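Local coordinates for protein aldehyde dehydrogenase (Bartonella henselae, PDB 3I44) that probably catalyses the NAD(P)-dependent oxidation of aldehydes to carboxylic acids, at residues A115-A120 with H336-H341; W171-N176 with F296-Q301. The protein carries 1 engineered substitution. All blocks are in the same frame, centred on the assembly; numbering follows the deposited sequence.

Contact 1 (A115-A120 with H336-H341); sequences APIDMA and HQTGNH
Pro116 and His341 form the tightly packed end of this contact. The proline ring and the imidazole run in opposite senses: Pro116 CG lies 3.3 Å from the backbone O of His341, and Pro116 CB comes within 3.8 Å of His341 NE2. That nitrogen is held by Pro334 O, so the imidazole meets the proline through packing alone. Proline suits the N-cap position, where no backbone N-H is required of it. Next to it, Ile117 turns its CG2 branch onto the loop backbone, 3.6 Å from Gln337 O, while CG1, anti to the backbone N (chi1 -170°), carries the rest of the chain away.

Toward solvent the contact becomes polar. Gly339 N donates to Asp118 OD2 at 2.7 Å, meeting the carboxylate from above its plane. An aspartate in the first helical turn lies where the helix end would probably stabilise its negative charge; Gly339 takes a backbone conformation (phi 110°) in which any side chain would collide with Thr338 O, so glycine fits here. One water accepts from Asp118 N (2.8 Å) and donates to Gln337 O and Gly339 O, bridging the two backbones. On the exposed side Thr338 packs its CB 3.8 Å from Asp118 OD1 and its CG2 against Ile117 CG2.

The contact thus fastens the start of helix 117-141 to the loop between helices 316-329 and 348-363, while Ile117 and Ala120 touch Ser110 of helix 102-113.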
ATOM      1  N   ALA A 115      12.638 -19.409 -23.939  1.00 21.33           N
ATOM      2  CA  ALA A 115      12.396 -20.574 -23.090  1.00 21.78           C
ATOM      3  C   ALA A 115      12.473 -21.880 -23.883  1.00 22.16           C
ATOM      4  O   ALA A 115      11.754 -22.037 -24.860  1.00 22.61           O
ATOM      5  CB  ALA A 115      11.043 -20.465 -22.363  1.00 21.34           C
ATOM      6  N   PRO A 116      13.333 -22.831 -23.472  1.00 22.94           N
ATOM      7  CA  PRO A 116      13.288 -24.115 -24.173  1.00 23.22           C
ATOM      8  C   PRO A 116      11.875 -24.707 -24.178  1.00 23.43           C
ATOM      9  O   PRO A 116      11.208 -24.687 -23.159  1.00 23.17           O
ATOM     10  CB  PRO A 116      14.244 -24.999 -23.387  1.00 23.29           C
ATOM     11  CG  PRO A 116      15.238 -24.004 -22.767  1.00 24.67           C
ATOM     12  CD  PRO A 116      14.396 -22.788 -22.452  1.00 24.23           C
ATOM     13  N   ILE A 117      11.439 -25.175 -25.336  1.00 23.28           N
ATOM     14  CA  ILE A 117      10.051 -25.512 -25.610  1.00 24.10           C
ATOM     15  C   ILE A 117       9.386 -26.474 -24.612  1.00 24.70           C
ATOM     16  O   ILE A 117       8.204 -26.301 -24.299  1.00 24.73           O
ATOM     17  CB  ILE A 117       9.892 -26.016 -27.083  1.00 24.85           C
ATOM     18  CG1 ILE A 117       8.423 -26.148 -27.487  1.00 25.10           C
ATOM     19  CG2 ILE A 117      10.651 -27.312 -27.298  1.00 25.06           C
ATOM     20  CD1 ILE A 117       7.685 -24.820 -27.651  1.00 25.96           C
ATOM     21  N   ASP A 118      10.105 -27.461 -24.089  1.00 24.86           N
ATOM     22  CA  ASP A 118       9.475 -28.350 -23.105  1.00 24.62           C
ATOM     23  C   ASP A 118       9.039 -27.540 -21.887  1.00 23.79           C
ATOM     24  O   ASP A 118       7.872 -27.621 -21.464  1.00 24.06           O
ATOM     25  CB  ASP A 118      10.417 -29.463 -22.645  1.00 24.31           C
ATOM     26  CG  ASP A 118      10.719 -30.475 -23.733  1.00 26.75           C
ATOM     27  OD1 ASP A 118       9.975 -30.517 -24.749  1.00 26.81           O
ATOM     28  OD2 ASP A 118      11.721 -31.214 -23.550  1.00 25.43           O
ATOM     29  N   MET A 119       9.964 -26.751 -21.339  1.00 22.58           N
ATOM     30  CA  MET A 119       9.654 -25.940 -20.163  1.00 22.03           C
ATOM     31  C   MET A 119       8.775 -24.743 -20.529  1.00 21.34           C
ATOM     32  O   MET A 119       8.047 -24.259 -19.679  1.00 20.10           O
ATOM     33  CB  MET A 119      10.887 -25.558 -19.343  1.00 22.03           C
ATOM     34  CG  MET A 119      11.770 -24.387 -19.888  1.00 24.00           C
ATOM     35  SD  MET A 119      11.197 -22.704 -19.559  1.00 24.69           S
ATOM     36  CE  MET A 119      11.482 -22.634 -17.774  1.00 21.03           C
ATOM     37  N   ALA A 120       8.779 -24.326 -21.800  1.00 20.93           N
ATOM     38  CA  ALA A 120       7.847 -23.312 -22.280  1.00 21.82           C
ATOM     39  C   ALA A 120       6.406 -23.829 -22.116  1.00 21.66           C
ATOM     40  O   ALA A 120       5.489 -23.060 -21.813  1.00 22.64           O
ATOM     41  CB  ALA A 120       8.130 -22.943 -23.790  1.00 20.58           C
ATOM     42  N   HIS A 336      13.830 -23.533 -29.502  1.00 30.45           N
ATOM     43  CA  HIS A 336      13.014 -24.398 -30.358  1.00 30.68           C
ATOM     44  C   HIS A 336      13.333 -25.904 -30.162  1.00 31.29           C
ATOM     45  O   HIS A 336      12.528 -26.725 -30.508  1.00 32.11           O
ATOM     46  CB  HIS A 336      13.126 -23.979 -31.833  1.00 31.33           C
ATOM     47  CG  HIS A 336      14.514 -24.132 -32.416  1.00 33.11           C
ATOM     48  ND1 HIS A 336      15.042 -25.355 -32.786  1.00 34.66           N
ATOM     49  CD2 HIS A 336      15.470 -23.209 -32.699  1.00 34.99           C
ATOM     50  CE1 HIS A 336      16.271 -25.180 -33.247  1.00 36.48           C
ATOM     51  NE2 HIS A 336      16.551 -23.887 -33.216  1.00 35.70           N
ATOM     52  N   GLN A 337      14.487 -26.253 -29.599  1.00 31.72           N
ATOM     53  CA  GLN A 337      14.844 -27.651 -29.330  1.00 32.04           C
ATOM     54  C   GLN A 337      14.215 -28.219 -28.054  1.00 30.87           C
ATOM     55  O   GLN A 337      14.250 -27.572 -26.998  1.00 29.55           O
ATOM     56  CB  GLN A 337      16.356 -27.803 -29.122  1.00 33.09           C
ATOM     57  CG  GLN A 337      17.213 -27.953 -30.360  1.00 37.48           C
ATOM     58  CD  GLN A 337      18.695 -28.186 -29.979  1.00 42.57           C
ATOM     59  OE1 GLN A 337      19.034 -28.472 -28.809  1.00 43.96           O
ATOM     60  NE2 GLN A 337      19.579 -28.044 -30.966  1.00 46.77           N
ATOM     61  N   THR A 338      13.742 -29.467 -28.140  1.00 29.58           N
ATOM     62  CA  THR A 338      13.227 -30.197 -26.986  1.00 29.16           C
ATOM     63  C   THR A 338      14.377 -30.549 -26.065  1.00 29.00           C
ATOM     64  O   THR A 338      15.543 -30.436 -26.443  1.00 29.92           O
ATOM     65  CB  THR A 338      12.473 -31.470 -27.404  1.00 29.26           C
ATOM     66  OG1 THR A 338      13.371 -32.349 -28.078  1.00 31.15           O
ATOM     67  CG2 THR A 338      11.292 -31.150 -28.337  1.00 27.68           C
ATOM     68  N   GLY A 339      14.065 -30.948 -24.837  1.00 29.56           N
ATOM     69  CA  GLY A 339      15.114 -31.298 -23.834  1.00 29.06           C
ATOM     70  C   GLY A 339      15.230 -30.305 -22.693  1.00 29.13           C
ATOM     71  O   GLY A 339      14.543 -29.281 -22.668  1.00 28.74           O
ATOM     72  N   ASN A 340      16.112 -30.607 -21.749  1.00 29.61           N
ATOM     73  CA  ASN A 340      16.246 -29.824 -20.530  1.00 30.05           C
ATOM     74  C   ASN A 340      17.516 -28.970 -20.445  1.00 29.43           C
ATOM     75  O   ASN A 340      18.008 -28.674 -19.366  1.00 29.10           O
ATOM     76  CB  ASN A 340      16.187 -30.776 -19.336  1.00 31.64           C
ATOM     77  CG  ASN A 340      17.404 -31.670 -19.265  1.00 33.90           C
ATOM     78  OD1 ASN A 340      18.129 -31.804 -20.247  1.00 37.91           O
ATOM     79  ND2 ASN A 340      17.640 -32.282 -18.103  1.00 39.45           N
ATOM     80  N   HIS A 341      18.065 -28.580 -21.582  1.00 28.43           N
ATOM     81  CA  HIS A 341      19.088 -27.539 -21.604  1.00 26.87           C
ATOM     82  C   HIS A 341      18.428 -26.207 -21.141  1.00 26.14           C
ATOM     83  O   HIS A 341      17.192 -26.113 -21.089  1.00 25.40           O
ATOM     84  CB  HIS A 341      19.604 -27.400 -23.044  1.00 26.81           C
ATOM     85  CG  HIS A 341      18.523 -27.103 -24.054  1.00 25.16           C
ATOM     86  ND1 HIS A 341      17.692 -28.072 -24.571  1.00 25.83           N
ATOM     87  CD2 HIS A 341      18.147 -25.944 -24.640  1.00 23.45           C
ATOM     88  CE1 HIS A 341      16.855 -27.522 -25.432  1.00 24.84           C
ATOM     89  NE2 HIS A 341      17.115 -26.231 -25.497  1.00 23.15           N
TER
HETATM   90  O   HOH W   1      12.832 -28.073 -24.499  1.00 22.77           O
HETATM   91  O   HOH W   2      13.107 -27.451 -20.867  1.00 23.71           O

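Contact 2 (W171-N176 with F296-Q301); sequences WNWPMN and FYNSGQ
Two tryptophans, Trp171 and Trp173, meet the loop of Asn298 and Gln301 in different ways. Trp173 offers a face to the Asn298 amide, whose ND2 sits 3.1 Å above the ring plane, offset toward the rim; the two planes are 43° apart. ND2 also lies close to Trp173 NE1, but both are donors, and the indole N-H goes instead to Ser302 OG. At its far edge the same ring receives Tyr297 CE2 near its plane, 3.7 Å from Trp173 CH2, the side chains crossing at about a right angle. Trp171 works through its edge: Gln301 CD lies there in plane, with OE1 3.4 Å from Trp171 CZ3.

Between the indoles, amides tie the backbones together. Asn298 ND2 spends its hydrogens on Asn172 O (3.1 Å, 160°) and on Gln301 O. Gln301 O also accepts from Asn172 ND2 at 3.1 Å, the two donors reaching it from opposite faces. Gln301 extends beyond CG, yet its NE2 turns back to Asn298 O. Asparagine suits position 298, whose positive phi it tolerates better than most residues.

Asn172 OD1 is held by Gln177 NE2. Asn172 falls in the Pro-Trp-Asn motif of aldehyde dehydrogenases and Gln301 in the Gly-Gln-x-Cys motif, which in relatives supply the oxyanion-hole asparagine and the nucleophilic cysteine; the contact is consistent with the framework of that active site.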
ATOM      1  N   TRP A 171       8.965  -9.753 -19.264  1.00 21.74           N
ATOM      2  CA  TRP A 171       9.255 -10.752 -20.314  1.00 21.64           C
ATOM      3  C   TRP A 171       9.703 -12.122 -19.814  1.00 21.70           C
ATOM      4  O   TRP A 171       9.811 -13.048 -20.607  1.00 21.97           O
ATOM      5  CB  TRP A 171      10.369 -10.201 -21.240  1.00 21.32           C
ATOM      6  CG  TRP A 171      11.515  -9.657 -20.466  1.00 20.96           C
ATOM      7  CD1 TRP A 171      11.694  -8.367 -20.066  1.00 21.36           C
ATOM      8  CD2 TRP A 171      12.599 -10.400 -19.901  1.00 22.09           C
ATOM      9  NE1 TRP A 171      12.846  -8.252 -19.341  1.00 22.20           N
ATOM     10  CE2 TRP A 171      13.423  -9.486 -19.222  1.00 22.88           C
ATOM     11  CE3 TRP A 171      12.976 -11.745 -19.944  1.00 24.69           C
ATOM     12  CZ2 TRP A 171      14.588  -9.870 -18.583  1.00 25.48           C
ATOM     13  CZ3 TRP A 171      14.114 -12.128 -19.316  1.00 24.59           C
ATOM     14  CH2 TRP A 171      14.919 -11.197 -18.638  1.00 25.73           C
ATOM     15  N   ASN A 172      10.045 -12.241 -18.537  1.00 21.82           N
ATOM     16  CA  ASN A 172      10.717 -13.430 -18.046  1.00 21.44           C
ATOM     17  C   ASN A 172       9.810 -14.618 -17.728  1.00 20.84           C
ATOM     18  O   ASN A 172      10.230 -15.748 -17.912  1.00 21.57           O
ATOM     19  CB  ASN A 172      11.651 -13.117 -16.868  1.00 22.08           C
ATOM     20  CG  ASN A 172      10.927 -12.599 -15.637  1.00 22.85           C
ATOM     21  OD1 ASN A 172       9.997 -11.806 -15.744  1.00 24.92           O
ATOM     22  ND2 ASN A 172      11.381 -13.010 -14.460  1.00 24.10           N
ATOM     23  N   TRP A 173       8.617 -14.365 -17.209  1.00 20.43           N
ATOM     24  CA  TRP A 173       7.641 -15.400 -16.954  1.00 20.35           C
ATOM     25  C   TRP A 173       6.283 -14.809 -17.390  1.00 20.84           C
ATOM     26  O   TRP A 173       5.375 -14.578 -16.555  1.00 19.88           O
ATOM     27  CB  TRP A 173       7.646 -15.772 -15.467  1.00 20.82           C
ATOM     28  CG  TRP A 173       8.739 -16.703 -15.050  1.00 21.64           C
ATOM     29  CD1 TRP A 173       9.895 -16.379 -14.407  1.00 24.55           C
ATOM     30  CD2 TRP A 173       8.739 -18.110 -15.185  1.00 23.56           C
ATOM     31  NE1 TRP A 173      10.636 -17.514 -14.154  1.00 24.57           N
ATOM     32  CE2 TRP A 173       9.945 -18.590 -14.639  1.00 25.26           C
ATOM     33  CE3 TRP A 173       7.830 -19.028 -15.725  1.00 26.52           C
ATOM     34  CZ2 TRP A 173      10.260 -19.941 -14.609  1.00 25.69           C
ATOM     35  CZ3 TRP A 173       8.154 -20.375 -15.703  1.00 28.23           C
ATOM     36  CH2 TRP A 173       9.355 -20.817 -15.155  1.00 26.34           C
ATOM     37  N   PRO A 174       6.151 -14.530 -18.694  1.00 20.37           N
ATOM     38  CA  PRO A 174       5.058 -13.646 -19.148  1.00 21.14           C
ATOM     39  C   PRO A 174       3.621 -14.079 -18.762  1.00 21.32           C
ATOM     40  O   PRO A 174       2.869 -13.252 -18.291  1.00 21.44           O
ATOM     41  CB  PRO A 174       5.246 -13.597 -20.673  1.00 21.55           C
ATOM     42  CG  PRO A 174       6.265 -14.673 -21.014  1.00 20.49           C
ATOM     43  CD  PRO A 174       7.080 -14.898 -19.775  1.00 20.03           C
ATOM     44  N   MET A 175       3.240 -15.336 -18.969  1.00 22.21           N
ATOM     45  CA  MET A 175       1.883 -15.781 -18.676  1.00 22.38           C
ATOM     46  C   MET A 175       1.680 -15.967 -17.186  1.00 23.09           C
ATOM     47  O   MET A 175       0.568 -15.753 -16.705  1.00 23.29           O
ATOM     48  CB  MET A 175       1.515 -17.089 -19.389  1.00 23.94           C
ATOM     49  CG  MET A 175       0.863 -16.936 -20.730  1.00 24.36           C
ATOM     50  SD  MET A 175      -0.445 -15.719 -20.817  1.00 27.56           S
ATOM     51  CE  MET A 175       0.479 -14.344 -21.496  1.00 24.17           C
ATOM     52  N   ASN A 176       2.735 -16.347 -16.461  1.00 23.00           N
ATOM     53  CA  ASN A 176       2.677 -16.338 -15.018  1.00 24.77           C
ATOM     54  C   ASN A 176       2.210 -14.933 -14.542  1.00 24.67           C
ATOM     55  O   ASN A 176       1.193 -14.793 -13.855  1.00 24.31           O
ATOM     56  CB  ASN A 176       4.071 -16.670 -14.451  1.00 25.49           C
ATOM     57  CG  ASN A 176       4.084 -16.811 -12.951  1.00 29.55           C
ATOM     58  OD1 ASN A 176       4.502 -15.894 -12.205  1.00 34.68           O
ATOM     59  ND2 ASN A 176       3.699 -17.989 -12.483  1.00 36.58           N
ATOM     60  N   PHE A 296      20.016 -21.974 -12.232  1.00 22.81           N
ATOM     61  CA  PHE A 296      20.145 -21.873 -13.680  1.00 22.81           C
ATOM     62  C   PHE A 296      18.823 -21.984 -14.431  1.00 22.74           C
ATOM     63  O   PHE A 296      18.760 -21.682 -15.633  1.00 22.76           O
ATOM     64  CB  PHE A 296      21.113 -22.935 -14.220  1.00 22.95           C
ATOM     65  CG  PHE A 296      22.528 -22.862 -13.616  1.00 23.02           C
ATOM     66  CD1 PHE A 296      23.093 -21.641 -13.230  1.00 23.77           C
ATOM     67  CD2 PHE A 296      23.273 -24.025 -13.445  1.00 22.38           C
ATOM     68  CE1 PHE A 296      24.392 -21.590 -12.664  1.00 24.39           C
ATOM     69  CE2 PHE A 296      24.590 -23.983 -12.917  1.00 23.65           C
ATOM     70  CZ  PHE A 296      25.128 -22.769 -12.500  1.00 23.25           C
ATOM     71  N   TYR A 297      17.777 -22.426 -13.745  1.00 21.64           N
ATOM     72  CA  TYR A 297      16.475 -22.609 -14.372  1.00 21.77           C
ATOM     73  C   TYR A 297      16.003 -21.294 -14.980  1.00 21.00           C
ATOM     74  O   TYR A 297      16.185 -20.203 -14.393  1.00 22.06           O
ATOM     75  CB  TYR A 297      15.465 -23.121 -13.331  1.00 21.61           C
ATOM     76  CG  TYR A 297      14.157 -23.610 -13.897  1.00 22.21           C
ATOM     77  CD1 TYR A 297      14.103 -24.706 -14.729  1.00 25.85           C
ATOM     78  CD2 TYR A 297      12.975 -22.980 -13.575  1.00 24.25           C
ATOM     79  CE1 TYR A 297      12.871 -25.162 -15.254  1.00 28.01           C
ATOM     80  CE2 TYR A 297      11.767 -23.404 -14.070  1.00 26.90           C
ATOM     81  CZ  TYR A 297      11.704 -24.509 -14.889  1.00 28.21           C
ATOM     82  OH  TYR A 297      10.461 -24.916 -15.357  1.00 31.83           O
ATOM     83  N   ASN A 298      15.383 -21.388 -16.141  1.00 21.20           N
ATOM     84  CA  ASN A 298      14.999 -20.192 -16.928  1.00 20.91           C
ATOM     85  C   ASN A 298      16.208 -19.266 -17.158  1.00 21.17           C
ATOM     86  O   ASN A 298      16.063 -18.038 -17.266  1.00 22.21           O
ATOM     87  CB  ASN A 298      13.877 -19.428 -16.222  1.00 20.77           C
ATOM     88  CG  ASN A 298      13.013 -18.617 -17.178  1.00 20.24           C
ATOM     89  OD1 ASN A 298      12.732 -19.041 -18.316  1.00 19.87           O
ATOM     90  ND2 ASN A 298      12.555 -17.462 -16.709  1.00 18.21           N
ATOM     91  N   SER A 299      17.388 -19.876 -17.237  1.00 21.15           N
ATOM     92  CA  SER A 299      18.665 -19.187 -17.417  1.00 20.71           C
ATOM     93  C   SER A 299      18.882 -18.105 -16.363  1.00 21.52           C
ATOM     94  O   SER A 299      19.533 -17.086 -16.620  1.00 21.92           O
ATOM     95  CB  SER A 299      18.775 -18.626 -18.829  1.00 20.78           C
ATOM     96  OG  SER A 299      18.465 -19.643 -19.792  1.00 15.98           O
ATOM     97  N   GLY A 300      18.357 -18.358 -15.157  1.00 20.80           N
ATOM     98  CA  GLY A 300      18.525 -17.462 -14.037  1.00 20.38           C
ATOM     99  C   GLY A 300      17.596 -16.269 -14.037  1.00 20.66           C
ATOM    100  O   GLY A 300      17.749 -15.352 -13.192  1.00 21.80           O
ATOM    101  N   GLN A 301      16.627 -16.261 -14.946  1.00 19.59           N
ATOM    102  CA  GLN A 301      15.789 -15.057 -15.167  1.00 19.71           C
ATOM    103  C   GLN A 301      14.507 -15.187 -14.362  1.00 19.76           C
ATOM    104  O   GLN A 301      13.415 -15.271 -14.922  1.00 19.66           O
ATOM    105  CB  GLN A 301      15.469 -14.894 -16.665  1.00 19.69           C
ATOM    106  CG  GLN A 301      16.757 -14.816 -17.503  1.00 21.14           C
ATOM    107  CD  GLN A 301      16.541 -14.819 -18.984  1.00 21.39           C
ATOM    108  OE1 GLN A 301      16.958 -13.876 -19.656  1.00 20.44           O
ATOM    109  NE2 GLN A 301      15.926 -15.900 -19.520  1.00 18.75           N
TER

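How the contacts relate
Contact 2 lies deeper, about 8 Å from the chain centre to its own centre, against about 19 Å for contact 1, which is the more solvent-exposed of the two. Their chemistry follows: contact 1 relies on a carboxylate, proline-imidazole packing and a bridging water, contact 2 on indole rings and side-chain amides hydrogen-bonded to backbone carbonyls. Contact 1 uses the first turn of helix 117-141, contact 2 the residues leading into helix 174-188; each meets a loop. Met119 of 115-120 connects them, its CE 3.4 Å from Tyr297 CZ and 3.8 Å from Trp173 CH2. Gln124 of helix 117-141 also donates to Asn172 O, so this helix borders both contacts.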